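Local atomic coordinates of putrescine aminotransferase (Halomonas elongata DSM 2581, PDB entry 6GWI), a protein that transfers amino groups with the help of pyridoxal-5'-phosphate, probably using putrescine or related amines as donors. Residues N109-T114 with G296-D301; A120-L125 with G152-G157; W142-E147 with E215-F220; M158-M163 with P175-I180. All blocks are in the same frame, centred on the assembly; numbering follows the deposited sequence.

Overall arrangement
All four contacts belong to the large, cofactor-binding part of a class-III aminotransferase. Contact 1 pairs strands 108-114 and 295-300; contact 2 sets helix 117-134, which follows the first of these strands, against the start of helix 155-160 beside PLP. Contacts 3 and 4 involve the parallel strands: strand 142-146 pairs with 217-222, and helix 155-160 packs on strand 177-180 at the sheet's end. Contacts 3 and 4 are closest, with centres about 9 Å apart; the centres of contacts 1 and 4 are about 22 Å apart. The chain passes through the other three between the two strands of contact 1, and contacts 1, 2 and 4 touch the second subunit.

Contact 1. Residues N109-T114 with G296-D301; sequences NRVFFT and GVLVGD
N109-T114 and G296-D301 form an antiparallel strand pair in the sheet of the cofactor-binding domain, closed at one end by side chains gathered on D301. The strand axes approach to 4.5 Å. R110 and F112 make hydrogen-bonded pairs with V299 and V297: V299 N donates to R110 O at 2.8 Å, and F112 N and V297 N exchange bonds with the carbonyl oxygens of V297 and F112. On the face of V111 and L298, V111 CB meets L298 CD2 at 3.9 Å. As in fold-type-I PLP enzymes generally, strand 295-300 is the antiparallel member of an otherwise mainly parallel sheet; its far edge is bonded to strand 280-283. V111 and F112 also pair with a parallel strand of the second subunit, which carries the sheet across the dimer interface. At the D301 end N109 ND2 donates to D301 OD1 at 3.0 Å and 155°; OD1 receives it on its syn lone pair, with the amide and carboxylate planes 31° apart. The same OD1 forms a salt bridge of 3.5 Å with R110 NH1, whose extended chain crosses the aspartate at about a right angle. An alanine at D301 would probably leave the N109 amide without this acceptor and deprive the R110 guanidinium of this salt bridge, leaving the long, weak ion pair to E305. T114 OG1, at the other end, bonds to S116 O.

Contact 2. Residues A120-L125 with G152-G157; sequences ANDTVL and GSTLAG. With PLP (pyridoxal-5'-phosphate), chain D.
The helical turn at D122 comes alongside the first turn of helix 155-160, where D122 CA and A156 CA are 5.5 Å apart. The side chains of D122 and T154 reach toward each other tip to tip. T154 OG1 appears to donate to D122 OD1, although the modelled separation of 2.4 Å is too short to be taken literally. T154 is the N-cap of its helix: with chi1 at 54°, OG1 sits between the backbone N and the carbonyl carbon, where it accepts from G157 N at 3.0 Å and 161°. One hydroxyl thus caps the helix and also appears to serve the carboxylate. An alanine in place of T154 would remove that oxygen and would probably leave G157 N without its capping acceptor and D122 OD1 without its close hydroxyl partner. The other oxygen, D122 OD2, takes a water bond of 2.6 Å; the same water accepts from A156 N, and OD2 also accepts from L155 N of the second subunit. Beside this polar group, L125 CD2 packs on A156 CB at 3.8 Å. Both segments border the cofactor: G152 CA lies 3.6 Å from PLP C5A, and N121 ND2, bonded to pocket residue D256, comes to 3.7 Å from PLP C6. Helix 117-134 lies between the loop leading into helix 155-160 and the sheet, with A120, T123 and V124 packed on V297 of strand 295-300.

Contact 3. Residues W142-E147 with E215-F220; sequences WIIGRE and EKVAAF
W142 and V217 open a parallel strand pairing whose register slips by one residue at a beta bulge. W142 N donates to K216 O at 2.9 Å, and W142 O then accepts from two successive amides, A218 N at 2.7 Å and A219 N at 3.3 Å. With A218 taken up by the bulge, I143 pairs with A219 and I144 with F220, and I144 N donates to A219 O at 171°. K216 O also lies in the plane of the W142 ring, at its edge near CD1. On one face of the pairing I143 CD1 packs on A219 CB at 3.9 Å. On the other, I144 CD1 meets V217 CG1, and its CG2 branch touches F220 CD1 at 4.1 Å, I144 crossing each of these two side chains at about a right angle. F220 CG is anti to the backbone N (chi1 170°). Of the ring, CD1 approaches I144 O to 3.2 Å and the edge receives R146 CG. R146 is positioned from further out, its NH1 bonded to Y238 OH. The layers around the pair are those of an alpha/beta/alpha sandwich: V128 of helix 117-134 covers A218 and A219, L205 and I209 of helix 194-212 cover I144, and strand 177-180 continues the parallel sheet beyond strand 142-146.

Contact 4. Residues M158-M163 with P175-I180; sequences MSLGGM and PGIAHI
H179 and I177 reach from strand 177-180 to the last turn of helix 155-160, touching mostly its backbone carbonyls. H179 CG is anti to the carbonyl carbon (chi1 -65°), and the imidazole is turned so that NE2 faces the helix end. NE2 donates to L160 O at 3.2 Å, with an N-H...O angle of 143°; the oxygen lies near the imidazole plane, but the donor stands well above the plane of the carbonyl. S159 O is at the edge of the same ring, in its plane, 3.3 Å from H179 CE1. The helix belongs to the connection between parallel neighbours 142-146 and 177-180, a beta-alpha-beta unit of the large domain, so H179 ties the connection to strand 177-180, outermost in this sheet within the chain. The ring of H167 also meets that of H179. I177 divides its branches: CG2, anti to the backbone N, sits 3.4 Å from S159 O, whereas CG1 turns beside that N and carries CD1 to L160 CD2 at 3.9 Å. These two side chains cross obliquely. L160 starts away from the strand at CB, and its terminal methyl returns to it. I143 of strand 142-146 packs against both L160 and I177.

Contact 1. Residues N109-T114 with G296-D301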
loop_
_atom_site.group_PDB
_atom_site.type_symbol
_atom_site.label_atom_id
_atom_site.label_comp_id
_atom_site.label_asym_id
_atom_site.label_seq_id
_atom_site.Cartn_x
_atom_site.Cartn_y
_atom_site.Cartn_z
ATOM N N ASN B 109 -14.520 -12.241 -12.604
ATOM C CA ASN B 109 -13.537 -13.069 -13.291
ATOM C C ASN B 109 -12.174 -12.408 -13.477
ATOM O O ASN B 109 -11.309 -12.992 -14.141
ATOM C CB ASN B 109 -14.096 -13.493 -14.656
ATOM C CG ASN B 109 -15.359 -14.323 -14.533
ATOM O OD1 ASN B 109 -15.359 -15.378 -13.900
ATOM N ND2 ASN B 109 -16.444 -13.850 -15.139
ATOM N N ARG B 110 -11.946 -11.220 -12.921
ATOM C CA ARG B 110 -10.659 -10.551 -13.073
ATOM C C ARG B 110 -10.220 -9.959 -11.741
ATOM O O ARG B 110 -11.031 -9.711 -10.846
ATOM C CB ARG B 110 -10.707 -9.459 -14.151
ATOM C CG ARG B 110 -10.823 -10.020 -15.559
ATOM C CD ARG B 110 -11.331 -8.987 -16.539
ATOM N NE ARG B 110 -11.636 -9.579 -17.838
ATOM C CZ ARG B 110 -12.862 -9.865 -18.273
ATOM N NH1 ARG B 110 -13.929 -9.619 -17.523
ATOM N NH2 ARG B 110 -13.021 -10.402 -19.475
ATOM N N VAL B 111 -8.911 -9.763 -11.609
ATOM C CA VAL B 111 -8.336 -9.190 -10.399
ATOM C C VAL B 111 -7.272 -8.170 -10.782
ATOM O O VAL B 111 -6.498 -8.376 -11.723
ATOM C CB VAL B 111 -7.750 -10.280 -9.474
ATOM C CG1 VAL B 111 -6.593 -11.001 -10.146
ATOM C CG2 VAL B 111 -7.314 -9.666 -8.148
ATOM N N PHE B 112 -7.260 -7.059 -10.055
ATOM C CA PHE B 112 -6.189 -6.070 -10.091
ATOM C C PHE B 112 -5.447 -6.168 -8.763
ATOM O O PHE B 112 -6.058 -6.014 -7.699
ATOM C CB PHE B 112 -6.753 -4.664 -10.298
ATOM C CG PHE B 112 -5.703 -3.617 -10.551
ATOM C CD1 PHE B 112 -4.893 -3.164 -9.521
ATOM C CD2 PHE B 112 -5.541 -3.068 -11.812
ATOM C CE1 PHE B 112 -3.929 -2.197 -9.747
ATOM C CE2 PHE B 112 -4.579 -2.099 -12.043
ATOM C CZ PHE B 112 -3.774 -1.663 -11.009
ATOM N N PHE B 113 -4.151 -6.444 -8.819
ATOM C CA PHE B 113 -3.390 -6.681 -7.601
ATOM C C PHE B 113 -2.888 -5.376 -6.996
ATOM O O PHE B 113 -2.559 -4.419 -7.702
ATOM C CB PHE B 113 -2.210 -7.620 -7.869
ATOM C CG PHE B 113 -2.620 -9.036 -8.157
ATOM C CD1 PHE B 113 -3.227 -9.809 -7.181
ATOM C CD2 PHE B 113 -2.393 -9.596 -9.401
ATOM C CE1 PHE B 113 -3.605 -11.112 -7.445
ATOM C CE2 PHE B 113 -2.769 -10.896 -9.669
ATOM C CZ PHE B 113 -3.371 -11.656 -8.689
ATOM N N THR B 114 -2.851 -5.350 -5.662
ATOM C CA THR B 114 -2.292 -4.247 -4.897
ATOM C C THR B 114 -1.463 -4.833 -3.759
ATOM O O THR B 114 -1.323 -6.054 -3.632
ATOM C CB THR B 114 -3.381 -3.326 -4.331
ATOM O OG1 THR B 114 -4.119 -4.021 -3.320
ATOM C CG2 THR B 114 -4.330 -2.885 -5.421
ATOM N N GLY B 296 -5.795 -6.887 -3.410
ATOM C CA GLY B 296 -6.264 -6.681 -4.766
ATOM C C GLY B 296 -7.732 -6.329 -4.772
ATOM O O GLY B 296 -8.375 -6.201 -3.726
ATOM N N VAL B 297 -8.253 -6.168 -5.984
ATOM C CA VAL B 297 -9.668 -5.924 -6.219
ATOM C C VAL B 297 -10.148 -7.005 -7.173
ATOM O O VAL B 297 -9.628 -7.126 -8.290
ATOM C CB VAL B 297 -9.930 -4.528 -6.806
ATOM C CG1 VAL B 297 -11.429 -4.297 -6.988
ATOM C CG2 VAL B 297 -9.329 -3.451 -5.916
ATOM N N LEU B 298 -11.113 -7.804 -6.731
ATOM C CA LEU B 298 -11.819 -8.704 -7.635
ATOM C C LEU B 298 -12.856 -7.874 -8.383
ATOM O O LEU B 298 -13.694 -7.209 -7.761
ATOM C CB LEU B 298 -12.461 -9.854 -6.868
ATOM C CG LEU B 298 -11.476 -10.766 -6.126
ATOM C CD1 LEU B 298 -12.185 -11.728 -5.187
ATOM C CD2 LEU B 298 -10.616 -11.542 -7.109
ATOM N N VAL B 299 -12.804 -7.914 -9.709
ATOM C CA VAL B 299 -13.536 -6.975 -10.552
ATOM C C VAL B 299 -14.624 -7.743 -11.285
ATOM O O VAL B 299 -14.342 -8.724 -11.985
ATOM C CB VAL B 299 -12.604 -6.262 -11.547
ATOM C CG1 VAL B 299 -13.384 -5.258 -12.391
ATOM C CG2 VAL B 299 -11.455 -5.577 -10.812
ATOM N N GLY B 300 -15.868 -7.290 -11.128
ATOM C CA GLY B 300 -16.975 -7.924 -11.806
ATOM C C GLY B 300 -16.984 -7.624 -13.291
ATOM O O GLY B 300 -16.397 -6.651 -13.769
ATOM N N ASP B 301 -17.696 -8.481 -14.030
ATOM C CA ASP B 301 -17.707 -8.387 -15.485
ATOM C C ASP B 301 -18.214 -7.032 -15.963
ATOM O O ASP B 301 -17.744 -6.513 -16.982
ATOM C CB ASP B 301 -18.575 -9.499 -16.080
ATOM C CG ASP B 301 -17.923 -10.863 -16.003
ATOM O OD1 ASP B 301 -16.680 -10.930 -15.901
ATOM O OD2 ASP B 301 -18.655 -11.873 -16.065
#

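Contact 2. Residues A120-L125 with G152-G157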
loop_
_atom_site.group_PDB
_atom_site.type_symbol
_atom_site.label_atom_id
_atom_site.label_comp_id
_atom_site.label_asym_id
_atom_site.label_seq_id
_atom_site.Cartn_x
_atom_site.Cartn_y
_atom_site.Cartn_z
ATOM N N ALA B 120 -6.231 -1.309 -2.261
ATOM C CA ALA B 120 -7.356 -1.919 -2.956
ATOM C C ALA B 120 -8.561 -0.988 -2.961
ATOM O O ALA B 120 -9.257 -0.867 -3.975
ATOM C CB ALA B 120 -7.708 -3.255 -2.306
ATOM N N ASN B 121 -8.822 -0.310 -1.841
ATOM C CA ASN B 121 -9.955 0.610 -1.822
ATOM C C ASN B 121 -9.674 1.871 -2.638
ATOM O O ASN B 121 -10.601 2.414 -3.249
ATOM C CB ASN B 121 -10.351 0.938 -0.383
ATOM C CG ASN B 121 -11.258 -0.132 0.221
ATOM O OD1 ASN B 121 -12.356 -0.386 -0.278
ATOM N ND2 ASN B 121 -10.795 -0.770 1.288
ATOM N N ASP B 122 -8.414 2.328 -2.706
ATOM C CA ASP B 122 -8.072 3.386 -3.658
ATOM C C ASP B 122 -8.341 2.938 -5.088
ATOM O O ASP B 122 -8.839 3.714 -5.913
ATOM C CB ASP B 122 -6.601 3.795 -3.540
ATOM C CG ASP B 122 -6.304 4.574 -2.281
ATOM O OD1 ASP B 122 -6.263 3.949 -1.199
ATOM O OD2 ASP B 122 -6.105 5.806 -2.376
ATOM N N THR B 123 -7.962 1.699 -5.410
ATOM C CA THR B 123 -8.243 1.144 -6.728
ATOM C C THR B 123 -9.743 1.120 -6.990
ATOM O O THR B 123 -10.211 1.524 -8.061
ATOM C CB THR B 123 -7.660 -0.268 -6.815
ATOM O OG1 THR B 123 -6.284 -0.248 -6.405
ATOM C CG2 THR B 123 -7.763 -0.823 -8.230
ATOM N N VAL B 124 -10.516 0.652 -6.005
ATOM C CA VAL B 124 -11.973 0.659 -6.110
ATOM C C VAL B 124 -12.475 2.050 -6.467
ATOM O O VAL B 124 -13.305 2.219 -7.368
ATOM C CB VAL B 124 -12.599 0.163 -4.793
ATOM C CG1 VAL B 124 -14.071 0.569 -4.698
ATOM C CG2 VAL B 124 -12.448 -1.343 -4.666
ATOM N N LEU B 125 -12.006 3.066 -5.739
ATOM C CA LEU B 125 -12.545 4.410 -5.923
ATOM C C LEU B 125 -12.261 4.931 -7.326
ATOM O O LEU B 125 -13.145 5.501 -7.974
ATOM C CB LEU B 125 -11.973 5.350 -4.862
ATOM C CG LEU B 125 -12.512 6.783 -4.820
ATOM C CD1 LEU B 125 -14.029 6.814 -4.850
ATOM C CD2 LEU B 125 -12.011 7.490 -3.572
ATOM N N GLY B 152 -9.704 1.292 5.308
ATOM C CA GLY B 152 -8.275 1.486 5.182
ATOM C C GLY B 152 -7.837 2.859 5.655
ATOM O O GLY B 152 -8.607 3.637 6.228
ATOM N N SER B 153 -6.559 3.153 5.393
ATOM C CA SER B 153 -5.898 4.307 5.987
ATOM C C SER B 153 -5.172 5.182 4.973
ATOM O O SER B 153 -4.467 6.116 5.373
ATOM C CB SER B 153 -4.915 3.846 7.067
ATOM O OG SER B 153 -4.469 4.941 7.839
ATOM N N THR B 154 -5.297 4.904 3.680
ATOM C CA THR B 154 -4.984 5.930 2.701
ATOM C C THR B 154 -6.007 7.053 2.837
ATOM O O THR B 154 -6.995 6.939 3.570
ATOM C CB THR B 154 -5.021 5.369 1.284
ATOM O OG1 THR B 154 -6.289 4.739 1.074
ATOM C CG2 THR B 154 -3.892 4.364 1.060
ATOM N N LEU B 155 -5.783 8.151 2.117
ATOM C CA LEU B 155 -6.775 9.220 2.135
ATOM C C LEU B 155 -8.115 8.717 1.606
ATOM O O LEU B 155 -9.171 9.047 2.156
ATOM C CB LEU B 155 -6.286 10.427 1.339
ATOM C CG LEU B 155 -5.454 11.495 2.061
ATOM C CD1 LEU B 155 -5.697 12.844 1.393
ATOM C CD2 LEU B 155 -5.732 11.610 3.548
ATOM N N ALA B 156 -8.093 7.912 0.541
ATOM C CA ALA B 156 -9.328 7.331 0.027
ATOM C C ALA B 156 -9.948 6.381 1.046
ATOM O O ALA B 156 -11.146 6.466 1.342
ATOM C CB ALA B 156 -9.061 6.608 -1.293
ATOM N N GLY B 157 -9.145 5.475 1.603
ATOM C CA GLY B 157 -9.681 4.532 2.570
ATOM C C GLY B 157 -10.266 5.222 3.787
ATOM O O GLY B 157 -11.351 4.865 4.253
HETATM N N1 PLP D . -10.933 -2.794 4.614
HETATM C C2 PLP D . -11.273 -3.493 5.752
HETATM C C2A PLP D . -12.675 -4.018 5.915
HETATM C C3 PLP D . -10.318 -3.711 6.742
HETATM O O3 PLP D . -10.678 -4.408 7.866
HETATM C C4 PLP D . -9.010 -3.239 6.595
HETATM C C4A PLP D . -7.909 -4.004 7.283
HETATM C C5 PLP D . -8.687 -2.524 5.437
HETATM C C6 PLP D . -9.649 -2.311 4.455
HETATM C C5A PLP D . -7.297 -1.968 5.213
HETATM O O4P PLP D . -6.376 -2.966 4.840
HETATM P P PLP D . -4.804 -2.646 4.986
HETATM O O1P PLP D . -4.462 -1.438 4.145
HETATM O O2P PLP D . -4.013 -3.853 4.540
HETATM O O3P PLP D . -4.498 -2.351 6.431
HETATM O O HOH W 1 -5.494 8.029 -1.169
#

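Contact 3. Residues W142-E147 with E215-F220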
loop_
_atom_site.group_PDB
_atom_site.type_symbol
_atom_site.label_atom_id
_atom_site.label_comp_id
_atom_site.label_asym_id
_atom_site.label_seq_id
_atom_site.Cartn_x
_atom_site.Cartn_y
_atom_site.Cartn_z
ATOM N N TRP B 142 -20.706 10.085 -6.491
ATOM C CA TRP B 142 -20.802 9.942 -5.045
ATOM C C TRP B 142 -20.712 8.482 -4.621
ATOM O O TRP B 142 -21.302 7.595 -5.243
ATOM C CB TRP B 142 -22.110 10.548 -4.534
ATOM C CG TRP B 142 -22.058 12.038 -4.378
ATOM C CD1 TRP B 142 -22.286 12.970 -5.348
ATOM C CD2 TRP B 142 -21.762 12.771 -3.180
ATOM N NE1 TRP B 142 -22.152 14.236 -4.831
ATOM C CE2 TRP B 142 -21.830 14.141 -3.502
ATOM C CE3 TRP B 142 -21.448 12.403 -1.868
ATOM C CZ2 TRP B 142 -21.595 15.141 -2.562
ATOM C CZ3 TRP B 142 -21.217 13.400 -0.936
ATOM C CH2 TRP B 142 -21.291 14.751 -1.288
ATOM N N ILE B 143 -19.957 8.239 -3.553
ATOM C CA ILE B 143 -19.852 6.927 -2.927
ATOM C C ILE B 143 -20.556 7.010 -1.583
ATOM O O ILE B 143 -20.283 7.922 -0.793
ATOM C CB ILE B 143 -18.389 6.494 -2.730
ATOM C CG1 ILE B 143 -17.564 6.725 -3.996
ATOM C CG2 ILE B 143 -18.317 5.027 -2.288
ATOM C CD1 ILE B 143 -17.914 5.834 -5.136
ATOM N N ILE B 144 -21.458 6.075 -1.322
ATOM C CA ILE B 144 -22.137 5.995 -0.035
ATOM C C ILE B 144 -21.497 4.869 0.767
ATOM O O ILE B 144 -21.574 3.698 0.384
ATOM C CB ILE B 144 -23.644 5.773 -0.189
ATOM C CG1 ILE B 144 -24.272 6.919 -0.981
ATOM C CG2 ILE B 144 -24.290 5.646 1.177
ATOM C CD1 ILE B 144 -25.672 6.629 -1.459
ATOM N N GLY B 145 -20.852 5.232 1.877
ATOM C CA GLY B 145 -20.436 4.287 2.883
ATOM C C GLY B 145 -21.304 4.377 4.125
ATOM O O GLY B 145 -22.365 5.002 4.136
ATOM N N ARG B 146 -20.822 3.749 5.190
ATOM C CA ARG B 146 -21.547 3.726 6.449
ATOM C C ARG B 146 -20.684 4.286 7.569
ATOM O O ARG B 146 -19.455 4.152 7.564
ATOM C CB ARG B 146 -22.000 2.305 6.807
ATOM C CG ARG B 146 -22.908 1.685 5.752
ATOM C CD ARG B 146 -23.388 0.290 6.132
ATOM N NE ARG B 146 -22.283 -0.624 6.404
ATOM C CZ ARG B 146 -22.422 -1.933 6.594
ATOM N NH1 ARG B 146 -23.622 -2.495 6.527
ATOM N NH2 ARG B 146 -21.357 -2.683 6.841
ATOM N N GLU B 147 -21.348 4.941 8.515
ATOM C CA GLU B 147 -20.691 5.352 9.745
ATOM C C GLU B 147 -20.115 4.135 10.459
ATOM O O GLU B 147 -20.699 3.048 10.448
ATOM C CB GLU B 147 -21.677 6.104 10.638
ATOM C CG GLU B 147 -21.978 7.519 10.138
ATOM C CD GLU B 147 -20.779 8.449 10.284
ATOM O OE1 GLU B 147 -19.860 8.118 11.069
ATOM O OE2 GLU B 147 -20.761 9.518 9.638
ATOM N N GLU B 215 -28.830 9.996 -9.999
ATOM C CA GLU B 215 -27.984 10.337 -11.135
ATOM C C GLU B 215 -26.612 10.839 -10.707
ATOM O O GLU B 215 -25.722 10.950 -11.556
ATOM C CB GLU B 215 -28.675 11.382 -12.020
ATOM C CG GLU B 215 -28.715 12.804 -11.464
ATOM C CD GLU B 215 -29.652 12.960 -10.279
ATOM O OE1 GLU B 215 -29.450 13.903 -9.483
ATOM O OE2 GLU B 215 -30.588 12.143 -10.143
ATOM N N LYS B 216 -26.433 11.176 -9.431
ATOM C CA LYS B 216 -25.149 11.615 -8.902
ATOM C C LYS B 216 -24.443 10.546 -8.073
ATOM O O LYS B 216 -23.327 10.788 -7.604
ATOM C CB LYS B 216 -25.336 12.882 -8.058
ATOM C CG LYS B 216 -25.801 14.095 -8.855
ATOM C CD LYS B 216 -25.980 15.312 -7.962
ATOM C CE LYS B 216 -26.407 16.534 -8.765
ATOM N NZ LYS B 216 -26.607 17.723 -7.890
ATOM N N VAL B 217 -25.066 9.386 -7.862
ATOM C CA VAL B 217 -24.515 8.340 -7.003
ATOM C C VAL B 217 -23.836 7.287 -7.867
ATOM O O VAL B 217 -24.429 6.774 -8.825
ATOM C CB VAL B 217 -25.606 7.706 -6.120
ATOM C CG1 VAL B 217 -25.039 6.542 -5.312
ATOM C CG2 VAL B 217 -26.206 8.753 -5.183
ATOM N N ALA B 218 -22.589 6.964 -7.524
ATOM C CA ALA B 218 -21.784 5.992 -8.250
ATOM C C ALA B 218 -21.789 4.611 -7.608
ATOM O O ALA B 218 -21.793 3.605 -8.324
ATOM C CB ALA B 218 -20.337 6.487 -8.360
ATOM N N ALA B 219 -21.797 4.526 -6.279
ATOM C CA ALA B 219 -21.609 3.229 -5.645
ATOM C C ALA B 219 -21.986 3.279 -4.173
ATOM O O ALA B 219 -21.958 4.335 -3.534
ATOM C CB ALA B 219 -20.155 2.753 -5.784
ATOM N N PHE B 220 -22.332 2.104 -3.653
ATOM C CA PHE B 220 -22.487 1.844 -2.227
ATOM C C PHE B 220 -21.393 0.870 -1.807
ATOM O O PHE B 220 -21.198 -0.163 -2.456
ATOM C CB PHE B 220 -23.878 1.275 -1.934
ATOM C CG PHE B 220 -24.058 0.760 -0.529
ATOM C CD1 PHE B 220 -23.965 1.606 0.564
ATOM C CD2 PHE B 220 -24.356 -0.575 -0.309
ATOM C CE1 PHE B 220 -24.148 1.123 1.851
ATOM C CE2 PHE B 220 -24.540 -1.061 0.971
ATOM C CZ PHE B 220 -24.436 -0.211 2.052
#

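Contact 4. Residues M158-M163 with P175-I180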
loop_
_atom_site.group_PDB
_atom_site.type_symbol
_atom_site.label_atom_id
_atom_site.label_comp_id
_atom_site.label_asym_id
_atom_site.label_seq_id
_atom_site.Cartn_x
_atom_site.Cartn_y
_atom_site.Cartn_z
ATOM N N MET B 158 -9.558 6.226 4.313
ATOM C CA MET B 158 -10.066 6.990 5.448
ATOM C C MET B 158 -11.329 7.763 5.079
ATOM O O MET B 158 -12.259 7.864 5.889
ATOM C CB MET B 158 -8.973 7.937 5.954
ATOM C CG MET B 158 -9.406 8.859 7.074
ATOM S SD MET B 158 -9.830 10.495 6.461
ATOM C CE MET B 158 -8.215 11.273 6.389
ATOM N N SER B 159 -11.378 8.325 3.867
ATOM C CA SER B 159 -12.567 9.049 3.425
ATOM C C SER B 159 -13.757 8.109 3.263
ATOM O O SER B 159 -14.892 8.462 3.606
ATOM C CB SER B 159 -12.291 9.763 2.102
ATOM O OG SER B 159 -11.233 10.695 2.219
ATOM N N LEU B 160 -13.515 6.917 2.708
ATOM C CA LEU B 160 -14.570 5.926 2.543
ATOM C C LEU B 160 -15.028 5.368 3.880
ATOM O O LEU B 160 -16.207 5.032 4.042
ATOM C CB LEU B 160 -14.085 4.789 1.646
ATOM C CG LEU B 160 -13.823 5.126 0.181
ATOM C CD1 LEU B 160 -13.001 4.026 -0.479
ATOM C CD2 LEU B 160 -15.146 5.322 -0.551
ATOM N N GLY B 161 -14.110 5.237 4.828
ATOM C CA GLY B 161 -14.468 4.785 6.150
ATOM C C GLY B 161 -15.341 5.797 6.858
ATOM O O GLY B 161 -15.497 6.944 6.432
ATOM N N GLY B 162 -15.925 5.344 7.966
ATOM C CA GLY B 162 -16.821 6.162 8.760
ATOM C C GLY B 162 -16.319 6.435 10.165
ATOM O O GLY B 162 -17.124 6.571 11.091
ATOM N N MET B 163 -14.999 6.517 10.340
ATOM C CA MET B 163 -14.392 6.728 11.653
ATOM C C MET B 163 -14.135 8.217 11.867
ATOM O O MET B 163 -13.227 8.792 11.257
ATOM C CB MET B 163 -13.087 5.941 11.773
ATOM C CG MET B 163 -13.225 4.457 11.484
ATOM S SD MET B 163 -14.282 3.645 12.693
ATOM C CE MET B 163 -14.133 1.937 12.182
ATOM N N PRO B 175 -13.315 14.170 -2.083
ATOM C CA PRO B 175 -14.699 14.646 -2.201
ATOM C C PRO B 175 -15.669 13.555 -2.624
ATOM O O PRO B 175 -15.295 12.530 -3.197
ATOM C CB PRO B 175 -14.609 15.739 -3.275
ATOM C CG PRO B 175 -13.178 16.148 -3.286
ATOM C CD PRO B 175 -12.414 14.895 -2.996
ATOM N N GLY B 176 -16.945 13.799 -2.335
ATOM C CA GLY B 176 -18.009 12.973 -2.869
ATOM C C GLY B 176 -18.254 11.662 -2.158
ATOM O O GLY B 176 -18.678 10.695 -2.801
ATOM N N ILE B 177 -18.023 11.600 -0.847
ATOM C CA ILE B 177 -18.316 10.417 -0.041
ATOM C C ILE B 177 -19.373 10.795 0.988
ATOM O O ILE B 177 -19.162 11.721 1.783
ATOM C CB ILE B 177 -17.075 9.874 0.684
ATOM C CG1 ILE B 177 -15.860 9.808 -0.240
ATOM C CG2 ILE B 177 -17.389 8.507 1.294
ATOM C CD1 ILE B 177 -16.045 8.967 -1.443
ATOM N N ALA B 178 -20.484 10.064 1.004
ATOM C CA ALA B 178 -21.515 10.207 2.023
ATOM C C ALA B 178 -21.519 8.982 2.929
ATOM O O ALA B 178 -20.930 7.946 2.611
ATOM C CB ALA B 178 -22.895 10.405 1.389
ATOM N N HIS B 179 -22.169 9.121 4.084
ATOM C CA HIS B 179 -22.209 8.057 5.081
ATOM C C HIS B 179 -23.598 7.921 5.683
ATOM O O HIS B 179 -24.189 8.910 6.123
ATOM C CB HIS B 179 -21.169 8.310 6.176
ATOM C CG HIS B 179 -19.762 8.253 5.676
ATOM N ND1 HIS B 179 -19.079 9.368 5.238
ATOM C CD2 HIS B 179 -18.920 7.207 5.511
ATOM C CE1 HIS B 179 -17.871 9.012 4.839
ATOM N NE2 HIS B 179 -17.749 7.706 4.995
ATOM N N ILE B 180 -24.113 6.695 5.684
ATOM C CA ILE B 180 -25.401 6.385 6.283
ATOM C C ILE B 180 -25.163 5.613 7.580
ATOM O O ILE B 180 -24.044 5.208 7.895
ATOM C CB ILE B 180 -26.312 5.588 5.326
ATOM C CG1 ILE B 180 -25.666 4.244 4.980
ATOM C CG2 ILE B 180 -26.584 6.397 4.068
ATOM C CD1 ILE B 180 -26.515 3.348 4.105
#